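Local coordinates for F5/8 type C domain protein (Bacteroides ovatus, PDB 4ZRX), which probably hydrolyses alpha-L-fucosidic bonds in glycans, combining a TIM-barrel-type alpha-L-fucosidase region with an F5/8 type C domain, at residues 27-32 / 279-283; 221-227 / 282-288; 241-245 / 259-263. One frame throughout, in Å; residues are numbered along the deposited sequence. Where two conformers were deposited one is given.

Contact 1 of 3, residues 27-32 / 279-283. With EDO (1,2-ethanediol), chain C.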
loop_
_atom_site.group_PDB
_atom_site.type_symbol
_atom_site.label_atom_id
_atom_site.label_comp_id
_atom_site.label_asym_id
_atom_site.label_seq_id
_atom_site.Cartn_x
_atom_site.Cartn_y
_atom_site.Cartn_z
ATOM N N ALA A 27 -14.513 24.557 -8.071
ATOM C CA ALA A 27 -13.862 23.317 -7.585
ATOM C C ALA A 27 -14.874 22.189 -7.325
ATOM O O ALA A 27 -14.636 21.021 -7.610
ATOM C CB ALA A 27 -13.084 23.607 -6.283
ATOM N N ALA A 28 -16.026 22.575 -6.769
ATOM C CA ALA A 28 -17.072 21.645 -6.435
ATOM C C ALA A 28 -17.651 20.980 -7.665
ATOM O O ALA A 28 -18.310 19.938 -7.557
ATOM C CB ALA A 28 -18.195 22.374 -5.631
ATOM N N ARG A 29 -17.467 21.587 -8.838
ATOM C CA ARG A 29 -18.077 21.056 -10.043
ATOM C C ARG A 29 -17.082 20.501 -11.018
ATOM O O ARG A 29 -17.380 20.287 -12.192
ATOM C CB ARG A 29 -18.919 22.157 -10.686
ATOM C CG ARG A 29 -20.090 22.510 -9.814
ATOM C CD ARG A 29 -20.923 23.622 -10.413
ATOM N NE ARG A 29 -20.201 24.884 -10.370
ATOM C CZ ARG A 29 -19.702 25.527 -11.420
ATOM N NH1 ARG A 29 -19.818 25.052 -12.658
ATOM N NH2 ARG A 29 -19.068 26.675 -11.236
ATOM N N LEU A 30 -15.879 20.210 -10.514
ATOM C CA LEU A 30 -14.850 19.549 -11.277
ATOM C C LEU A 30 -15.029 18.038 -11.160
ATOM O O LEU A 30 -15.154 17.524 -10.054
ATOM C CB LEU A 30 -13.499 19.959 -10.740
ATOM C CG LEU A 30 -12.249 19.272 -11.276
ATOM C CD1 LEU A 30 -12.075 19.578 -12.761
ATOM C CD2 LEU A 30 -11.038 19.733 -10.511
ATOM N N VAL A 31 -15.054 17.344 -12.280
ATOM C CA VAL A 31 -15.499 15.967 -12.343
ATOM C C VAL A 31 -14.531 15.075 -13.166
ATOM O O VAL A 31 -13.843 15.580 -14.011
ATOM C CB VAL A 31 -16.929 15.833 -12.883
ATOM C CG1 VAL A 31 -17.868 16.637 -12.056
ATOM C CG2 VAL A 31 -17.010 16.180 -14.352
ATOM N N PRO A 32 -14.457 13.764 -12.881
ATOM C CA PRO A 32 -13.626 12.844 -13.695
ATOM C C PRO A 32 -14.134 12.666 -15.125
ATOM O O PRO A 32 -15.339 12.836 -15.412
ATOM C CB PRO A 32 -13.730 11.479 -12.948
ATOM C CG PRO A 32 -14.983 11.622 -12.080
ATOM C CD PRO A 32 -15.107 13.066 -11.754
ATOM N N GLU A 279 -5.728 26.996 -11.046
ATOM C CA GLU A 279 -6.400 25.948 -11.769
ATOM C C GLU A 279 -6.497 24.722 -10.881
ATOM O O GLU A 279 -5.892 24.680 -9.824
ATOM C CB GLU A 279 -5.692 25.635 -13.079
ATOM C CG GLU A 279 -4.211 25.304 -12.973
ATOM C CD GLU A 279 -3.535 25.124 -14.309
ATOM O OE1 GLU A 279 -4.196 24.773 -15.332
ATOM O OE2 GLU A 279 -2.295 25.255 -14.337
ATOM N N LEU A 280 -7.320 23.773 -11.307
ATOM C CA LEU A 280 -7.596 22.609 -10.513
ATOM C C LEU A 280 -7.780 21.425 -11.426
ATOM O O LEU A 280 -8.272 21.549 -12.554
ATOM C CB LEU A 280 -8.791 22.831 -9.577
ATOM C CG LEU A 280 -8.893 21.951 -8.311
ATOM C CD1 LEU A 280 -7.888 22.438 -7.275
ATOM C CD2 LEU A 280 -10.323 22.066 -7.706
ATOM N N PHE A 281 -7.347 20.268 -10.923
ATOM C CA PHE A 281 -7.275 19.070 -11.728
ATOM C C PHE A 281 -8.041 17.938 -11.079
ATOM O O PHE A 281 -7.889 17.742 -9.879
ATOM C CB PHE A 281 -5.809 18.626 -11.942
ATOM C CG PHE A 281 -4.912 19.697 -12.447
ATOM C CD1 PHE A 281 -4.789 19.949 -13.792
ATOM C CD2 PHE A 281 -4.188 20.471 -11.567
ATOM C CE1 PHE A 281 -3.966 20.987 -14.239
ATOM C CE2 PHE A 281 -3.385 21.489 -11.997
ATOM C CZ PHE A 281 -3.280 21.743 -13.334
ATOM N N TRP A 282 -8.798 17.142 -11.867
ATOM C CA TRP A 282 -9.293 15.856 -11.346
ATOM C C TRP A 282 -8.142 14.878 -11.584
ATOM O O TRP A 282 -7.783 14.499 -12.737
ATOM C CB TRP A 282 -10.594 15.362 -12.003
ATOM C CG TRP A 282 -11.097 14.166 -11.228
ATOM C CD1 TRP A 282 -10.756 12.886 -11.409
ATOM C CD2 TRP A 282 -11.943 14.189 -10.068
ATOM N NE1 TRP A 282 -11.275 12.099 -10.434
ATOM C CE2 TRP A 282 -12.055 12.863 -9.617
ATOM C CE3 TRP A 282 -12.622 15.191 -9.381
ATOM C CZ2 TRP A 282 -12.852 12.505 -8.525
ATOM C CZ3 TRP A 282 -13.411 14.833 -8.272
ATOM C CH2 TRP A 282 -13.518 13.484 -7.875
ATOM N N TYR A 283 -7.501 14.469 -10.493
ATOM C CA TYR A 283 -6.203 13.753 -10.591
ATOM C C TYR A 283 -6.163 12.882 -9.370
ATOM O O TYR A 283 -5.616 13.255 -8.354
ATOM C CB TYR A 283 -5.106 14.789 -10.653
ATOM C CG TYR A 283 -3.697 14.332 -10.983
ATOM C CD1 TYR A 283 -3.452 13.313 -11.926
ATOM C CD2 TYR A 283 -2.601 15.000 -10.443
ATOM C CE1 TYR A 283 -2.173 12.896 -12.228
ATOM C CE2 TYR A 283 -1.280 14.573 -10.758
ATOM C CZ TYR A 283 -1.087 13.555 -11.678
ATOM O OH TYR A 283 0.209 13.190 -12.049
HETATM C C1 EDO C . -17.884 10.203 -15.392
HETATM O O1 EDO C . -18.566 10.437 -16.629
HETATM C C2 EDO C . -18.355 11.144 -14.306
HETATM O O2 EDO C . -17.708 12.414 -14.352
#
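Pro32 and Trp282 bring their backbones to 5.8 Å between CA atoms, but Ala27 and Leu280 stand 7.0 Å apart by the same measure, and no hydrogen bond crosses between the segments. A type I turn from Ala27 to Leu30 leads into strand 30-31. The proline ring lies alongside the Trp282 indole and covers one of its faces. Pro32 CD sits 3.8 Å from the centroid of the six-membered ring, 13° off its normal, a CH-pi contact. Pro32 CB reaches the five-membered part of the indole, 3.6 Å from Trp282 NE1. Leu30 packs against Leu280. With chi1 at 173° its side chain extends away from its own N, which carries CD2 to 3.5 Å from Phe281 C and 3.7 Å from Leu280 CD2. The same Leu280 methyl also meets Ala27 CB at 3.5 Å, a tight pair. Ala241 of strand 241-242 touches both Leu30 and Leu280. A 1,2-ethanediol, probably from the crystallisation liquor, donates from O2 to Pro32 O at 2.6 Å. The side chains that meet are apolar or aromatic and buried, so the two segments are held by shape and CH-pi packing rather than by polar bonds.

Contact 2 of 3, residues 221-227 / 282-288; sequences GDDVRWV and WYPSEVD
Tyr283 O takes the shortest sound polar bond here, from Arg225 NE at 2.8 Å. The bond is nearly straight (172°), and the oxygen lies at the edge of the guanidinium, in its plane. Arg225 CG is anti to the backbone N, and the chain then bends at chi3 (60°), which turns NE back to this carbonyl. The bond thus helps fix the rotation of the guanidinium, whose NH2 also forms a salt bridge with Glu238. Further back along the same side chain, Arg225 CB sits 3.5 Å from the centroid of the Tyr283 ring, directly over one face, as a CH-pi contact. The Tyr283 hydroxyl lies near both Gly221 O and Ile219 O; either bond is weak, and the proton is not assigned.

The strands pair in parallel. Arg225 N donates to Pro284 O (2.9 Å), Glu286 N to Arg225 O, and Val227 N to Glu286 O. Trp226 NE1 binds Asp288 OD1 at 2.9 Å on its syn side. The bond is bent, and the ring and carboxylate planes stand 81° apart. Val224 CG1 packs on Glu286 CB at 3.6 Å, while the Glu286 carboxylate binds Trp183. A water donates to both Asp222 O and Trp282 O, bridging the start of the contact.

Strand 225-226 runs along one edge of 285-288, whose other edge bonds to strand 324-328. Helix 34-42 packs on Val224, Pro284 and Glu286 through Trp39, and strand 216-219 touches Val224 and Glu286. This parallel arrangement is consistent with the TIM-barrel fold of the family.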
loop_
_atom_site.group_PDB
_atom_site.type_symbol
_atom_site.label_atom_id
_atom_site.label_comp_id
_atom_site.label_asym_id
_atom_site.label_seq_id
_atom_site.Cartn_x
_atom_site.Cartn_y
_atom_site.Cartn_z
ATOM N N GLY A 221 1.576 11.256 -15.858
ATOM C CA GLY A 221 0.318 11.242 -16.605
ATOM C C GLY A 221 -0.606 12.251 -15.929
ATOM O O GLY A 221 -0.355 12.660 -14.808
ATOM N N ASP A 222 -1.683 12.670 -16.585
ATOM C CA ASP A 222 -2.653 13.532 -15.909
ATOM C C ASP A 222 -3.953 12.831 -15.589
ATOM O O ASP A 222 -4.895 13.490 -15.089
ATOM C CB ASP A 222 -2.944 14.819 -16.730
ATOM C CG ASP A 222 -3.511 14.558 -18.082
ATOM O OD1 ASP A 222 -3.916 13.430 -18.445
ATOM O OD2 ASP A 222 -3.592 15.628 -18.813
ATOM N N ASP A 223 -4.021 11.494 -15.766
ATOM C CA ASP A 223 -5.235 10.755 -15.386
ATOM C C ASP A 223 -5.205 10.238 -13.947
ATOM O O ASP A 223 -6.267 10.212 -13.312
ATOM C CB ASP A 223 -5.546 9.589 -16.328
ATOM C CG ASP A 223 -6.000 10.023 -17.693
ATOM O OD1 ASP A 223 -6.898 10.907 -17.723
ATOM O OD2 ASP A 223 -5.508 9.422 -18.677
ATOM N N VAL A 224 -4.046 9.762 -13.505
ATOM C CA VAL A 224 -3.917 9.074 -12.208
ATOM C C VAL A 224 -2.644 9.557 -11.521
ATOM O O VAL A 224 -1.580 9.593 -12.134
ATOM C CB VAL A 224 -3.872 7.572 -12.415
ATOM C CG1 VAL A 224 -3.502 6.770 -11.151
ATOM C CG2 VAL A 224 -5.189 6.997 -12.958
ATOM N N ARG A 225 -2.788 9.915 -10.243
ATOM C CA ARG A 225 -1.748 10.541 -9.446
ATOM C C ARG A 225 -1.169 9.500 -8.483
ATOM O O ARG A 225 -1.909 8.828 -7.758
ATOM C CB ARG A 225 -2.355 11.721 -8.664
ATOM C CG ARG A 225 -1.555 12.272 -7.522
ATOM C CD ARG A 225 -2.169 13.501 -6.951
ATOM N NE ARG A 225 -3.506 13.282 -6.446
ATOM C CZ ARG A 225 -3.855 12.983 -5.202
ATOM N NH1 ARG A 225 -2.957 12.792 -4.239
ATOM N NH2 ARG A 225 -5.131 12.842 -4.930
ATOM N N TRP A 226 0.155 9.463 -8.401
ATOM C CA TRP A 226 0.800 8.671 -7.381
ATOM C C TRP A 226 0.472 9.230 -5.994
ATOM O O TRP A 226 0.648 10.404 -5.784
ATOM C CB TRP A 226 2.294 8.766 -7.569
ATOM C CG TRP A 226 3.091 7.947 -6.581
ATOM C CD1 TRP A 226 2.853 6.684 -6.234
ATOM C CD2 TRP A 226 4.304 8.329 -5.918
ATOM N NE1 TRP A 226 3.783 6.239 -5.320
ATOM C CE2 TRP A 226 4.707 7.240 -5.122
ATOM C CE3 TRP A 226 5.045 9.519 -5.860
ATOM C CZ2 TRP A 226 5.842 7.271 -4.328
ATOM C CZ3 TRP A 226 6.217 9.550 -5.069
ATOM C CH2 TRP A 226 6.596 8.410 -4.318
ATOM N N VAL A 227 0.116 8.377 -5.044
ATOM C CA VAL A 227 -0.276 8.822 -3.734
ATOM C C VAL A 227 0.891 9.550 -3.043
ATOM O O VAL A 227 0.596 10.310 -2.123
ATOM C CB VAL A 227 -0.838 7.685 -2.860
ATOM C CG1 VAL A 227 0.225 6.714 -2.452
ATOM C CG2 VAL A 227 -1.605 8.237 -1.655
ATOM N N TRP A 282 -8.798 17.142 -11.867
ATOM C CA TRP A 282 -9.293 15.856 -11.346
ATOM C C TRP A 282 -8.142 14.878 -11.584
ATOM O O TRP A 282 -7.783 14.499 -12.737
ATOM C CB TRP A 282 -10.594 15.362 -12.003
ATOM C CG TRP A 282 -11.097 14.166 -11.228
ATOM C CD1 TRP A 282 -10.756 12.886 -11.409
ATOM C CD2 TRP A 282 -11.943 14.189 -10.068
ATOM N NE1 TRP A 282 -11.275 12.099 -10.434
ATOM C CE2 TRP A 282 -12.055 12.863 -9.617
ATOM C CE3 TRP A 282 -12.622 15.191 -9.381
ATOM C CZ2 TRP A 282 -12.852 12.505 -8.525
ATOM C CZ3 TRP A 282 -13.411 14.833 -8.272
ATOM C CH2 TRP A 282 -13.518 13.484 -7.875
ATOM N N TYR A 283 -7.501 14.469 -10.493
ATOM C CA TYR A 283 -6.203 13.753 -10.591
ATOM C C TYR A 283 -6.163 12.882 -9.370
ATOM O O TYR A 283 -5.616 13.255 -8.354
ATOM C CB TYR A 283 -5.106 14.789 -10.653
ATOM C CG TYR A 283 -3.697 14.332 -10.983
ATOM C CD1 TYR A 283 -3.452 13.313 -11.926
ATOM C CD2 TYR A 283 -2.601 15.000 -10.443
ATOM C CE1 TYR A 283 -2.173 12.896 -12.228
ATOM C CE2 TYR A 283 -1.280 14.573 -10.758
ATOM C CZ TYR A 283 -1.087 13.555 -11.678
ATOM O OH TYR A 283 0.209 13.190 -12.049
ATOM N N PRO A 284 -6.769 11.704 -9.464
ATOM C CA PRO A 284 -7.038 10.917 -8.288
ATOM C C PRO A 284 -5.928 9.972 -7.911
ATOM O O PRO A 284 -5.218 9.494 -8.752
ATOM C CB PRO A 284 -8.281 10.120 -8.689
ATOM C CG PRO A 284 -8.090 9.877 -10.152
ATOM C CD PRO A 284 -7.546 11.198 -10.629
ATOM N N SER A 285 -5.841 9.741 -6.616
ATOM C CA SER A 285 -4.755 9.008 -5.972
ATOM C C SER A 285 -4.782 7.506 -6.178
ATOM O O SER A 285 -5.841 6.904 -6.013
ATOM C CB SER A 285 -4.870 9.272 -4.463
ATOM O OG SER A 285 -3.922 8.530 -3.740
ATOM N N GLU A 286 -3.613 6.926 -6.485
ATOM C CA GLU A 286 -3.420 5.518 -6.539
ATOM C C GLU A 286 -2.335 5.151 -5.543
ATOM O O GLU A 286 -1.210 5.688 -5.581
ATOM C CB GLU A 286 -3.003 5.129 -7.957
ATOM C CG GLU A 286 -2.966 3.635 -8.247
ATOM C CD GLU A 286 -2.384 3.386 -9.647
ATOM O OE1 GLU A 286 -1.184 3.678 -9.864
ATOM O OE2 GLU A 286 -3.136 2.952 -10.541
ATOM N N VAL A 287 -2.674 4.220 -4.651
ATOM C CA VAL A 287 -1.769 3.705 -3.629
ATOM C C VAL A 287 -1.112 2.437 -4.163
ATOM O O VAL A 287 -1.804 1.477 -4.439
ATOM C CB VAL A 287 -2.532 3.413 -2.341
ATOM C CG1 VAL A 287 -1.677 2.559 -1.326
ATOM C CG2 VAL A 287 -3.011 4.674 -1.719
ATOM N N ASP A 288 0.211 2.462 -4.362
ATOM C CA ASP A 288 0.943 1.321 -4.849
ATOM C C ASP A 288 1.789 0.738 -3.720
ATOM O O ASP A 288 2.471 1.478 -3.003
ATOM C CB ASP A 288 1.780 1.602 -6.109
ATOM C CG ASP A 288 2.872 2.632 -5.934
ATOM O OD1 ASP A 288 2.733 3.591 -5.153
ATOM O OD2 ASP A 288 3.915 2.490 -6.649
HETATM O O HOH W 1 -5.980 15.881 -14.494
#

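Contact 3 of 3, residues 241-245 / 259-263; sequences ATVLT and LGVFS
Leu259 CD1 reaches Val243 CB at 3.8 Å, and with it the second segment begins at the C-terminal end of helix 252-259. Gly260 then ends the helix with a positive phi (72°) in a Schellman motif, and Val261, just beyond it, also points toward 241-245. Val261 uses both of its methyl groups. CG1 meets Val243 CG2 at 3.9 Å, with the two side chains crossing at about a right angle, and CG2 meets Leu244 CD1 at 3.7 Å. At Phe262 the backbone, not the ring, does the touching: Leu244 CD1 lies 3.7 Å from Phe262 N. Ser263 closes the run, its CA 4.1 Å from Leu244 CD2. Leu244 thus spreads its two branches along residues 261-263. A chi1 of -172° sets its CG opposite N and brings both methyls to that side. No hydrogen bond crosses the contact. Leu244 N is held within its own segment by Thr242 OG1, at 3.0 Å and nearly straight (169°). The hydroxyl in turn hydrogen-bonds to the carbonyl Leu268 O. Helix 271-274 adds Ile273 against both Val243 and Val261. The arrangement joins an ST turn after strand 241-242 to a Schellman-capped helix end through a small apolar patch.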
loop_
_atom_site.group_PDB
_atom_site.type_symbol
_atom_site.label_atom_id
_atom_site.label_comp_id
_atom_site.label_asym_id
_atom_site.label_seq_id
_atom_site.Cartn_x
_atom_site.Cartn_y
_atom_site.Cartn_z
ATOM N N ALA A 241 -9.941 16.360 -6.439
ATOM C CA ALA A 241 -9.969 17.662 -7.073
ATOM C C ALA A 241 -8.800 18.420 -6.398
ATOM O O ALA A 241 -8.916 18.869 -5.261
ATOM C CB ALA A 241 -11.317 18.384 -6.808
ATOM N N THR A 242 -7.664 18.486 -7.079
ATOM C CA THR A 242 -6.402 18.833 -6.457
ATOM C C THR A 242 -5.688 19.969 -7.178
ATOM O O THR A 242 -5.844 20.182 -8.416
ATOM C CB THR A 242 -5.450 17.585 -6.362
ATOM O OG1 THR A 242 -4.237 18.000 -5.756
ATOM C CG2 THR A 242 -5.166 16.937 -7.737
ATOM N N VAL A 243 -4.956 20.747 -6.400
ATOM C CA VAL A 243 -4.095 21.807 -6.939
ATOM C C VAL A 243 -2.780 21.255 -7.508
ATOM O O VAL A 243 -2.001 22.001 -8.139
ATOM C CB VAL A 243 -3.793 22.849 -5.869
ATOM C CG1 VAL A 243 -5.043 23.437 -5.333
ATOM C CG2 VAL A 243 -2.945 22.282 -4.721
ATOM N N LEU A 244 -2.450 19.984 -7.215
ATOM C CA LEU A 244 -1.195 19.408 -7.702
ATOM C C LEU A 244 -1.209 19.282 -9.218
ATOM O O LEU A 244 -2.069 18.624 -9.753
ATOM C CB LEU A 244 -0.895 18.061 -7.037
ATOM C CG LEU A 244 0.496 17.464 -7.328
ATOM C CD1 LEU A 244 1.625 18.214 -6.705
ATOM C CD2 LEU A 244 0.499 15.946 -6.890
ATOM N N THR A 245 -0.216 19.874 -9.884
ATOM C CA THR A 245 -0.175 19.926 -11.320
ATOM C C THR A 245 0.502 18.627 -11.774
ATOM O O THR A 245 1.639 18.331 -11.356
ATOM C CB THR A 245 0.607 21.149 -11.840
ATOM O OG1 THR A 245 0.010 22.351 -11.372
ATOM C CG2 THR A 245 0.617 21.123 -13.368
ATOM N N LEU A 259 3.090 26.741 -5.072
ATOM C CA LEU A 259 2.030 26.380 -4.111
ATOM C C LEU A 259 2.508 25.562 -2.923
ATOM O O LEU A 259 1.737 25.365 -2.000
ATOM C CB LEU A 259 0.911 25.613 -4.798
ATOM C CG LEU A 259 0.128 26.333 -5.897
ATOM C CD1 LEU A 259 -1.087 25.545 -6.278
ATOM C CD2 LEU A 259 -0.240 27.722 -5.517
ATOM N N GLY A 260 3.760 25.097 -2.937
ATOM C CA GLY A 260 4.286 24.265 -1.866
ATOM C C GLY A 260 3.691 22.852 -1.876
ATOM O O GLY A 260 3.445 22.300 -0.822
ATOM N N VAL A 261 3.457 22.289 -3.063
ATOM C CA VAL A 261 2.858 20.989 -3.186
ATOM C C VAL A 261 3.783 20.067 -3.991
ATOM O O VAL A 261 4.651 20.520 -4.811
ATOM C CB VAL A 261 1.462 21.025 -3.837
ATOM C CG1 VAL A 261 0.525 21.736 -2.929
ATOM C CG2 VAL A 261 1.463 21.638 -5.208
ATOM N N PHE A 262 3.636 18.773 -3.702
ATOM C CA PHE A 262 4.459 17.748 -4.331
ATOM C C PHE A 262 3.741 16.465 -3.982
ATOM O O PHE A 262 2.838 16.484 -3.115
ATOM C CB PHE A 262 5.924 17.778 -3.774
ATOM C CG PHE A 262 6.007 17.912 -2.275
ATOM C CD1 PHE A 262 5.980 19.160 -1.643
ATOM C CD2 PHE A 262 6.065 16.791 -1.473
ATOM C CE1 PHE A 262 6.041 19.267 -0.196
ATOM C CE2 PHE A 262 6.125 16.876 -0.089
ATOM C CZ PHE A 262 6.113 18.113 0.578
ATOM N N SER A 263 4.086 15.375 -4.646
ATOM C CA SER A 263 3.307 14.155 -4.495
ATOM C C SER A 263 3.067 13.662 -3.069
ATOM O O SER A 263 1.965 13.243 -2.784
ATOM C CB SER A 263 3.871 13.039 -5.340
ATOM O OG SER A 263 3.892 13.443 -6.693
#

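Overall arrangement
Strand 279-290 ties the three contacts together. Contacts 1 and 2 share Trp282 and Tyr283 on it, and their centres lie about 13 Å apart. Contact 3 uses strand 241-242, which pairs antiparallel with the same strand. Its centre is about 12 Å from each of the others. Phe281 O of contact 1 probably accepts from Thr242 N of contact 3 at 2.9 Å. Leu244 CD2 packs on Arg225 CD of contact 2 at 3.6 Å, and Trp226 CE3 meets Ser263 CB at 3.7 Å. Another 1,2-ethanediol, distinct from that at Pro32 and probably also crystallisation liquor, lies about 3 Å from the Trp226 side chain (nearest atoms). It may mark a pocket, but assigns no substrate site.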